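PDB 3NE8: N-acetylmuramoyl-l-alanine amidase from Bartonella henselae, which probably hydrolyses, as a zinc-dependent amidase, the bond between N-acetylmuramic acid and L-alanine in cell-wall peptidoglycan, a step needed for bacterial cell division. Local coordinates for residues R40-K45 against W208-A213; L33-A38 against I79-D84. All coordinates share one frame; numbering follows the deposited sequence.

Contact 1. Residues R40-K45 against W208-A213; sequences RDELQK and WRKQMA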
ATOM      1  N   ARG A  40      20.287  -7.186  -8.405  1.00  8.91           N
ATOM      2  CA  ARG A  40      20.249  -8.631  -8.186  1.00  8.84           C
ATOM      3  C   ARG A  40      21.152  -9.039  -7.021  1.00  9.67           C
ATOM      4  O   ARG A  40      20.744  -9.796  -6.136  1.00 10.01           O
ATOM      5  CB  ARG A  40      20.655  -9.370  -9.469  1.00  9.25           C
ATOM      6  CG  ARG A  40      20.816 -10.888  -9.326  1.00 10.88           C
ATOM      7  CD  ARG A  40      21.332 -11.525 -10.647  1.00 12.44           C
ATOM      8  NE  ARG A  40      22.696 -11.103 -10.981  1.00 14.33           N
ATOM      9  CZ  ARG A  40      23.300 -11.319 -12.156  1.00 15.11           C
ATOM     10  NH1 ARG A  40      22.651 -11.936 -13.112  1.00 14.69           N
ATOM     11  NH2 ARG A  40      24.545 -10.899 -12.378  1.00 17.70           N
ATOM     12  N   ASP A  41      22.377  -8.527  -7.010  1.00  9.47           N
ATOM     13  CA  ASP A  41      23.315  -8.856  -5.950  1.00  9.97           C
ATOM     14  C   ASP A  41      22.779  -8.437  -4.582  1.00 11.31           C
ATOM     15  O   ASP A  41      22.870  -9.189  -3.622  1.00 12.06           O
ATOM     16  CB  ASP A  41      24.661  -8.190  -6.207  1.00 12.44           C
ATOM     17  CG  ASP A  41      25.722  -8.604  -5.203  1.00 28.56           C
ATOM     18  OD1 ASP A  41      26.050  -9.809  -5.149  1.00 34.18           O
ATOM     19  OD2 ASP A  41      26.231  -7.727  -4.471  1.00 34.84           O
ATOM     20  N   GLU A  42      22.241  -7.227  -4.483  1.00 10.38           N
ATOM     21  CA  GLU A  42      21.688  -6.764  -3.215  1.00  9.26           C
ATOM     22  C   GLU A  42      20.528  -7.648  -2.770  1.00  9.17           C
ATOM     23  O   GLU A  42      20.417  -7.978  -1.593  1.00 11.53           O
ATOM     24  CB  GLU A  42      21.255  -5.297  -3.319  1.00 10.93           C
ATOM     25  CG  GLU A  42      22.408  -4.306  -3.502  1.00 13.67           C
ATOM     26  CD  GLU A  42      23.404  -4.341  -2.366  1.00 17.06           C
ATOM     27  OE1 GLU A  42      22.980  -4.342  -1.195  1.00 17.66           O
ATOM     28  OE2 GLU A  42      24.623  -4.359  -2.643  1.00 21.54           O
ATOM     29  N   LEU A  43      19.658  -8.011  -3.701  1.00  9.10           N
ATOM     30  CA  LEU A  43      18.521  -8.860  -3.365  1.00  9.56           C
ATOM     31  C   LEU A  43      18.971 -10.243  -2.908  1.00 11.91           C
ATOM     32  O   LEU A  43      18.359 -10.837  -2.010  1.00 12.87           O
ATOM     33  CB  LEU A  43      17.561  -8.963  -4.549  1.00 10.29           C
ATOM     34  CG  LEU A  43      16.770  -7.693  -4.816  1.00  8.99           C
ATOM     35  CD1 LEU A  43      16.135  -7.757  -6.179  1.00 10.71           C
ATOM     36  CD2 LEU A  43      15.700  -7.500  -3.748  1.00 11.87           C
ATOM     37  N   GLN A  44      20.037 -10.751  -3.518  1.00 10.43           N
ATOM     38  CA  GLN A  44      20.532 -12.087  -3.217  1.00 11.52           C
ATOM     39  C   GLN A  44      21.317 -12.124  -1.896  1.00 14.84           C
ATOM     40  O   GLN A  44      21.572 -13.200  -1.341  1.00 17.51           O
ATOM     41  CB  GLN A  44      21.321 -12.656  -4.406  1.00 12.83           C
ATOM     42  CG  GLN A  44      20.397 -13.028  -5.570  1.00 11.68           C
ATOM     43  CD  GLN A  44      21.093 -13.474  -6.840  1.00 11.56           C
ATOM     44  OE1 GLN A  44      22.307 -13.261  -7.036  1.00 13.05           O
ATOM     45  NE2 GLN A  44      20.316 -14.074  -7.743  1.00 11.72           N
ATOM     46  N   LYS A  45      21.673 -10.952  -1.375  1.00 15.01           N
ATOM     47  CA  LYS A  45      22.264 -10.861  -0.040  1.00 18.23           C
ATOM     48  C   LYS A  45      21.180 -11.027   1.009  1.00 19.74           C
ATOM     49  O   LYS A  45      21.450 -11.443   2.135  1.00 21.45           O
ATOM     50  CB  LYS A  45      22.923  -9.496   0.175  1.00 24.99           C
ATOM     51  CG  LYS A  45      24.232  -9.288  -0.551  1.00 34.50           C
ATOM     52  CD  LYS A  45      24.774  -7.890  -0.275  1.00 42.83           C
ATOM     53  CE  LYS A  45      26.117  -7.664  -0.954  1.00 47.81           C
ATOM     54  NZ  LYS A  45      26.609  -6.269  -0.763  1.00 48.76           N
ATOM     55  N   TRP A 208      27.869   4.647  -6.037  1.00 13.19           N
ATOM     56  CA  TRP A 208      26.593   5.337  -5.961  1.00 12.85           C
ATOM     57  C   TRP A 208      25.482   4.413  -6.462  1.00 11.02           C
ATOM     58  O   TRP A 208      24.418   4.298  -5.849  1.00 11.54           O
ATOM     59  CB  TRP A 208      26.643   6.649  -6.751  1.00 14.34           C
ATOM     60  CG  TRP A 208      25.326   7.331  -6.762  1.00 12.64           C
ATOM     61  CD1 TRP A 208      24.852   8.228  -5.846  1.00 15.77           C
ATOM     62  CD2 TRP A 208      24.296   7.152  -7.726  1.00 13.50           C
ATOM     63  NE1 TRP A 208      23.581   8.619  -6.188  1.00 15.19           N
ATOM     64  CE2 TRP A 208      23.214   7.969  -7.338  1.00 13.74           C
ATOM     65  CE3 TRP A 208      24.181   6.381  -8.884  1.00 13.57           C
ATOM     66  CZ2 TRP A 208      22.034   8.039  -8.075  1.00 15.08           C
ATOM     67  CZ3 TRP A 208      23.013   6.440  -9.604  1.00 14.32           C
ATOM     68  CH2 TRP A 208      21.951   7.269  -9.202  1.00 13.86           C
ATOM     69  N   ARG A 209      25.741   3.730  -7.572  1.00 11.28           N
ATOM     70  CA  ARG A 209      24.750   2.800  -8.106  1.00 11.58           C
ATOM     71  C   ARG A 209      24.397   1.711  -7.087  1.00 11.41           C
ATOM     72  O   ARG A 209      23.225   1.354  -6.924  1.00 11.78           O
ATOM     73  CB  ARG A 209      25.205   2.169  -9.431  1.00 10.52           C
ATOM     74  CG  ARG A 209      25.281   3.144 -10.597  1.00 12.10           C
ATOM     75  CD  ARG A 209      25.338   2.443 -11.968  1.00 11.90           C
ATOM     76  NE  ARG A 209      26.339   1.370 -12.031  1.00 11.25           N
ATOM     77  CZ  ARG A 209      27.578   1.503 -12.507  1.00 10.02           C
ATOM     78  NH1 ARG A 209      28.012   2.670 -12.985  1.00 12.28           N
ATOM     79  NH2 ARG A 209      28.400   0.466 -12.496  1.00 11.64           N
ATOM     80  N   LYS A 210      25.406   1.190  -6.400  1.00 12.12           N
ATOM     81  CA  LYS A 210      25.193   0.182  -5.368  1.00 11.39           C
ATOM     82  C   LYS A 210      24.322   0.723  -4.231  1.00 12.61           C
ATOM     83  O   LYS A 210      23.435   0.029  -3.736  1.00 12.53           O
ATOM     84  CB  LYS A 210      26.539  -0.306  -4.819  1.00 13.60           C
ATOM     85  CG  LYS A 210      26.424  -1.397  -3.769  1.00 18.68           C
ATOM     86  CD  LYS A 210      27.796  -1.824  -3.281  1.00 23.71           C
ATOM     87  CE  LYS A 210      27.708  -3.019  -2.346  1.00 30.94           C
ATOM     88  NZ  LYS A 210      29.059  -3.569  -2.040  1.00 36.33           N
ATOM     89  N   GLN A 211      24.569   1.959  -3.820  1.00 12.45           N
ATOM     90  CA  GLN A 211      23.773   2.560  -2.752  1.00 13.26           C
ATOM     91  C   GLN A 211      22.310   2.702  -3.165  1.00 12.96           C
ATOM     92  O   GLN A 211      21.400   2.446  -2.370  1.00 12.66           O
ATOM     93  CB  GLN A 211      24.365   3.905  -2.342  1.00 15.12           C
ATOM     94  CG  GLN A 211      25.709   3.739  -1.632  1.00 21.03           C
ATOM     95  CD  GLN A 211      26.472   5.037  -1.464  1.00 31.63           C
ATOM     96  OE1 GLN A 211      25.992   6.108  -1.828  1.00 34.38           O
ATOM     97  NE2 GLN A 211      27.675   4.944  -0.907  1.00 34.25           N
HETATM   98  N   MSE A 212      22.066   3.082  -4.413  1.00 12.02           N
HETATM   99  CA  MSE A 212      20.695   3.178  -4.880  1.00 11.57           C
HETATM  100  C   MSE A 212      20.058   1.801  -4.973  1.00 10.59           C
HETATM  101  O   MSE A 212      18.895   1.623  -4.599  1.00 10.69           O
HETATM  102  CB  MSE A 212      20.599   3.915  -6.217  1.00 11.53           C
HETATM  103  CG  MSE A 212      19.168   4.067  -6.693  1.00 12.37           C
HETATM  104 SE   MSE A 212      18.998   5.246  -8.238  0.61 14.96          SE
HETATM  105  CE  MSE A 212      17.115   4.982  -8.612  1.00 16.60           C
ATOM    106  N   ALA A 213      20.807   0.829  -5.487  1.00 10.04           N
ATOM    107  CA  ALA A 213      20.304  -0.532  -5.564  1.00 10.30           C
ATOM    108  C   ALA A 213      19.952  -1.070  -4.178  1.00 10.23           C
ATOM    109  O   ALA A 213      18.947  -1.760  -4.014  1.00 10.60           O
ATOM    110  CB  ALA A 213      21.325  -1.433  -6.264  1.00 10.27           C
TER

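Contact 2. Residues L33-A38 against I79-D84; sequences LAFARA and ISIHAD. With ZN (zinc ion), chain B.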
ATOM      1  N   LEU A  33      22.122  -2.599 -17.477  1.00  7.79           N
ATOM      2  CA  LEU A  33      22.535  -3.972 -17.186  1.00  8.87           C
ATOM      3  C   LEU A  33      23.383  -4.000 -15.916  1.00  8.87           C
ATOM      4  O   LEU A  33      23.179  -4.859 -15.051  1.00  9.34           O
ATOM      5  CB  LEU A  33      23.274  -4.583 -18.379  1.00  9.38           C
ATOM      6  CG  LEU A  33      23.741  -6.034 -18.239  1.00  8.81           C
ATOM      7  CD1 LEU A  33      22.568  -6.969 -17.979  1.00 10.72           C
ATOM      8  CD2 LEU A  33      24.492  -6.467 -19.486  1.00 11.14           C
ATOM      9  N   ALA A  34      24.317  -3.055 -15.788  1.00  8.58           N
ATOM     10  CA  ALA A  34      25.170  -3.011 -14.601  1.00  8.94           C
ATOM     11  C   ALA A  34      24.322  -2.757 -13.359  1.00  8.90           C
ATOM     12  O   ALA A  34      24.546  -3.329 -12.292  1.00  9.10           O
ATOM     13  CB  ALA A  34      26.248  -1.935 -14.747  1.00  9.87           C
ATOM     14  N   PHE A  35      23.363  -1.847 -13.474  1.00  7.88           N
ATOM     15  CA  PHE A  35      22.496  -1.554 -12.341  1.00  8.64           C
ATOM     16  C   PHE A  35      21.643  -2.768 -11.973  1.00  8.46           C
ATOM     17  O   PHE A  35      21.479  -3.086 -10.791  1.00  8.63           O
ATOM     18  CB  PHE A  35      21.612  -0.336 -12.608  1.00  8.80           C
ATOM     19  CG  PHE A  35      20.873   0.120 -11.382  1.00  9.12           C
ATOM     20  CD1 PHE A  35      21.463   1.018 -10.506  1.00 12.40           C
ATOM     21  CD2 PHE A  35      19.631  -0.406 -11.070  1.00  9.31           C
ATOM     22  CE1 PHE A  35      20.804   1.422  -9.356  1.00 13.21           C
ATOM     23  CE2 PHE A  35      18.968  -0.007  -9.911  1.00 11.19           C
ATOM     24  CZ  PHE A  35      19.563   0.907  -9.062  1.00 13.98           C
ATOM     25  N   ALA A  36      21.073  -3.429 -12.974  1.00  8.42           N
ATOM     26  CA  ALA A  36      20.269  -4.620 -12.726  1.00  7.85           C
ATOM     27  C   ALA A  36      21.089  -5.684 -12.010  1.00  8.69           C
ATOM     28  O   ALA A  36      20.587  -6.339 -11.088  1.00  8.42           O
ATOM     29  CB  ALA A  36      19.698  -5.171 -14.027  1.00  9.45           C
ATOM     30  N   ARG A  37      22.334  -5.871 -12.439  1.00  8.47           N
ATOM     31  CA  ARG A  37      23.207  -6.849 -11.796  1.00  8.52           C
ATOM     32  C   ARG A  37      23.484  -6.465 -10.332  1.00  9.27           C
ATOM     33  O   ARG A  37      23.532  -7.328  -9.450  1.00  9.97           O
ATOM     34  CB  ARG A  37      24.490  -7.014 -12.615  1.00  9.15           C
ATOM     35  CG  ARG A  37      24.238  -7.735 -13.926  1.00  8.07           C
ATOM     36  CD  ARG A  37      25.405  -7.638 -14.874  1.00  9.37           C
ATOM     37  NE  ARG A  37      25.256  -8.578 -15.987  1.00  9.12           N
ATOM     38  CZ  ARG A  37      26.074  -8.648 -17.033  1.00  8.86           C
ATOM     39  NH1 ARG A  37      27.069  -7.776 -17.164  1.00  9.81           N
ATOM     40  NH2 ARG A  37      25.877  -9.580 -17.964  1.00  9.88           N
ATOM     41  N   ALA A  38      23.667  -5.171 -10.072  1.00  8.48           N
ATOM     42  CA  ALA A  38      23.891  -4.715  -8.701  1.00  9.55           C
ATOM     43  C   ALA A  38      22.653  -4.937  -7.830  1.00  9.89           C
ATOM     44  O   ALA A  38      22.761  -5.344  -6.671  1.00  9.77           O
ATOM     45  CB  ALA A  38      24.287  -3.246  -8.693  1.00 10.99           C
ATOM     46  N   ILE A  79      10.456  -4.717 -12.577  1.00  7.88           N
ATOM     47  CA  ILE A  79      11.088  -3.403 -12.539  1.00  7.45           C
ATOM     48  C   ILE A  79      11.909  -3.202 -13.805  1.00  7.64           C
ATOM     49  O   ILE A  79      12.871  -3.939 -14.046  1.00  7.90           O
ATOM     50  CB  ILE A  79      12.013  -3.262 -11.309  1.00  7.86           C
ATOM     51  CG1 ILE A  79      11.246  -3.527 -10.003  1.00  9.29           C
ATOM     52  CG2 ILE A  79      12.652  -1.886 -11.292  1.00  9.70           C
ATOM     53  CD1 ILE A  79      12.128  -3.560  -8.764  1.00 10.95           C
ATOM     54  N   SER A  80      11.526  -2.220 -14.612  1.00  7.97           N
ATOM     55  CA  SER A  80      12.293  -1.881 -15.800  1.00  7.93           C
ATOM     56  C   SER A  80      13.213  -0.721 -15.459  1.00  8.49           C
ATOM     57  O   SER A  80      12.772   0.303 -14.915  1.00 10.19           O
ATOM     58  CB  SER A  80      11.361  -1.510 -16.950  1.00  8.37           C
ATOM     59  OG  SER A  80      12.082  -1.370 -18.172  1.00  9.22           O
ATOM     60  N   ILE A  81      14.492  -0.886 -15.780  1.00  8.47           N
ATOM     61  CA  ILE A  81      15.553   0.016 -15.341  1.00  8.96           C
ATOM     62  C   ILE A  81      16.081   0.819 -16.527  1.00  7.98           C
ATOM     63  O   ILE A  81      16.474   0.234 -17.544  1.00  8.43           O
ATOM     64  CB  ILE A  81      16.699  -0.815 -14.731  1.00  8.74           C
ATOM     65  CG1 ILE A  81      16.209  -1.563 -13.484  1.00  9.92           C
ATOM     66  CG2 ILE A  81      17.925   0.049 -14.425  1.00  9.48           C
ATOM     67  CD1 ILE A  81      17.012  -2.782 -13.125  1.00 12.80           C
ATOM     68  N   HIS A  82      16.082   2.146 -16.386  1.00  8.19           N
ATOM     69  CA  HIS A  82      16.409   3.078 -17.462  1.00  8.57           C
ATOM     70  C   HIS A  82      17.303   4.216 -17.012  1.00  8.87           C
ATOM     71  O   HIS A  82      17.426   4.485 -15.815  1.00 10.10           O
ATOM     72  CB  HIS A  82      15.118   3.624 -18.082  1.00  8.99           C
ATOM     73  CG  HIS A  82      14.409   2.597 -18.892  1.00  8.29           C
ATOM     74  ND1 HIS A  82      14.552   2.514 -20.259  1.00  9.32           N
ATOM     75  CD2 HIS A  82      13.659   1.531 -18.521  1.00  9.81           C
ATOM     76  CE1 HIS A  82      13.884   1.461 -20.701  1.00 10.47           C
ATOM     77  NE2 HIS A  82      13.332   0.851 -19.669  1.00 10.35           N
ATOM     78  N   ALA A  83      17.937   4.859 -17.989  1.00  9.18           N
ATOM     79  CA  ALA A  83      18.712   6.073 -17.770  1.00 10.33           C
ATOM     80  C   ALA A  83      18.647   6.905 -19.051  1.00 11.02           C
ATOM     81  O   ALA A  83      19.611   6.998 -19.813  1.00 12.28           O
ATOM     82  CB  ALA A  83      20.146   5.741 -17.398  1.00 12.39           C
ATOM     83  N   ASP A  84      17.484   7.497 -19.287  1.00 11.01           N
ATOM     84  CA  ASP A  84      17.164   8.073 -20.580  1.00 11.92           C
ATOM     85  C   ASP A  84      17.594   9.513 -20.762  1.00 12.66           C
ATOM     86  O   ASP A  84      18.024  10.186 -19.828  1.00 12.49           O
ATOM     87  CB  ASP A  84      15.657   7.973 -20.807  1.00 13.30           C
ATOM     88  CG  ASP A  84      15.224   6.558 -21.085  1.00 15.31           C
ATOM     89  OD1 ASP A  84      15.635   6.030 -22.139  1.00 16.37           O
ATOM     90  OD2 ASP A  84      14.512   5.959 -20.254  1.00 14.80           O
TER
HETATM   91 ZN    ZN B   1      15.418   3.968 -21.635  0.71  8.97          ZN

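Contact 1. Residues R40-K45 against W208-A213
E42 meets K210 and A213 where two helices pack side by side on one face of the central sheet of this alpha/beta amidase domain. The short axes come within 9.9 Å and are inclined at 48°, with N-to-C directions more parallel than antiparallel. E42 makes most of the contact from its helix. Its chain bends at chi2 (-60°), which turns the carboxylate away from the line of the aliphatic part. At the bend, E42 CG lies 4.1 Å from A213 CB, a loose apolar touch. The E42 and K210 side chains cross at about a right angle. E42 OE2 lies against the methylenes of that lysine, 3.4 Å from K210 CE and 3.6 Å from K210 CG. The ammonium itself runs past: K210 NZ is 4.5 Å from E42 OE2, too far for a salt bridge. The salt bridge of E42 is made within its own helix, with K45. K45 also crosses K210 at about a right angle, and the two ammonium groups come close at the solvent-exposed ends of the two lysines. The nearby carboxylate of E42 probably offsets some of their mutual repulsion. Further along helix 206-227, E42 also touches A214 and A217, and L43 rests on A217 and I220. K45 NZ reaches E42 OE2 at 3.3 Å, a weak hydrogen bond within the salt bridge.

Contact 2. Residues L33-A38 against I79-D84
Helix 33-38 lies over strand 79-82, and their backbones come nearest at A36 and I81, with CA atoms 7.1 Å apart. This is helix-on-sheet packing in the alpha/beta core of the zinc amidase domain, and it is buried. I81 carries it, with its side chain directed at the helix; its CG2 branch meets F35 and its CD1 end mainly A36. I81 CD1 reaches A36 CB at 3.7 Å. I81 CG2 comes obliquely to the ring of F35, 3.8 Å from F35 CD2. The F35 and I81 side chains cross at about a right angle. F35 CG is anti to the backbone N (chi1 -171°), which places the ring against helix 206-227, where it touches M212 and I216.

The same strand leads into the metal site. H82 ND1 binds zinc at 2.2 Å. D84 binds through both oxygens, unequally, with OD1 at 2.1 Å from the zinc and OD2 at 2.6 Å. H13, E28 and E115 complete the site. S80 is a second-shell residue that helps fix the rotation of the imidazole, and its OG is also hydrogen-bonded to D10. The hydrogen bond from H82 NE2 to S80 OG is 3.0 Å long and bent, 132° at the hydrogen, with the oxygen 7° out of the ring plane.

How the contacts relate
From the N terminus, helix 28-45 supplies the first segment of both contacts, 33-38 and then 40-45. Contact 2 closes first, when the chain returns as strand 77-82, after strand 49-53 and helix 63-72. Contact 1 closes only with helix 206-227, near the end of the chain, after the remaining strands of the sheet. The two closures cross, because 40-45 lies between the two segments of contact 2 while 208-213 lies beyond both. Together they join helix 28-45 to a central strand beneath it and to the C-terminal helix beside it. F35 links them directly: its CE1 lies 3.4 Å from R209 O, and its ring also packs on A213.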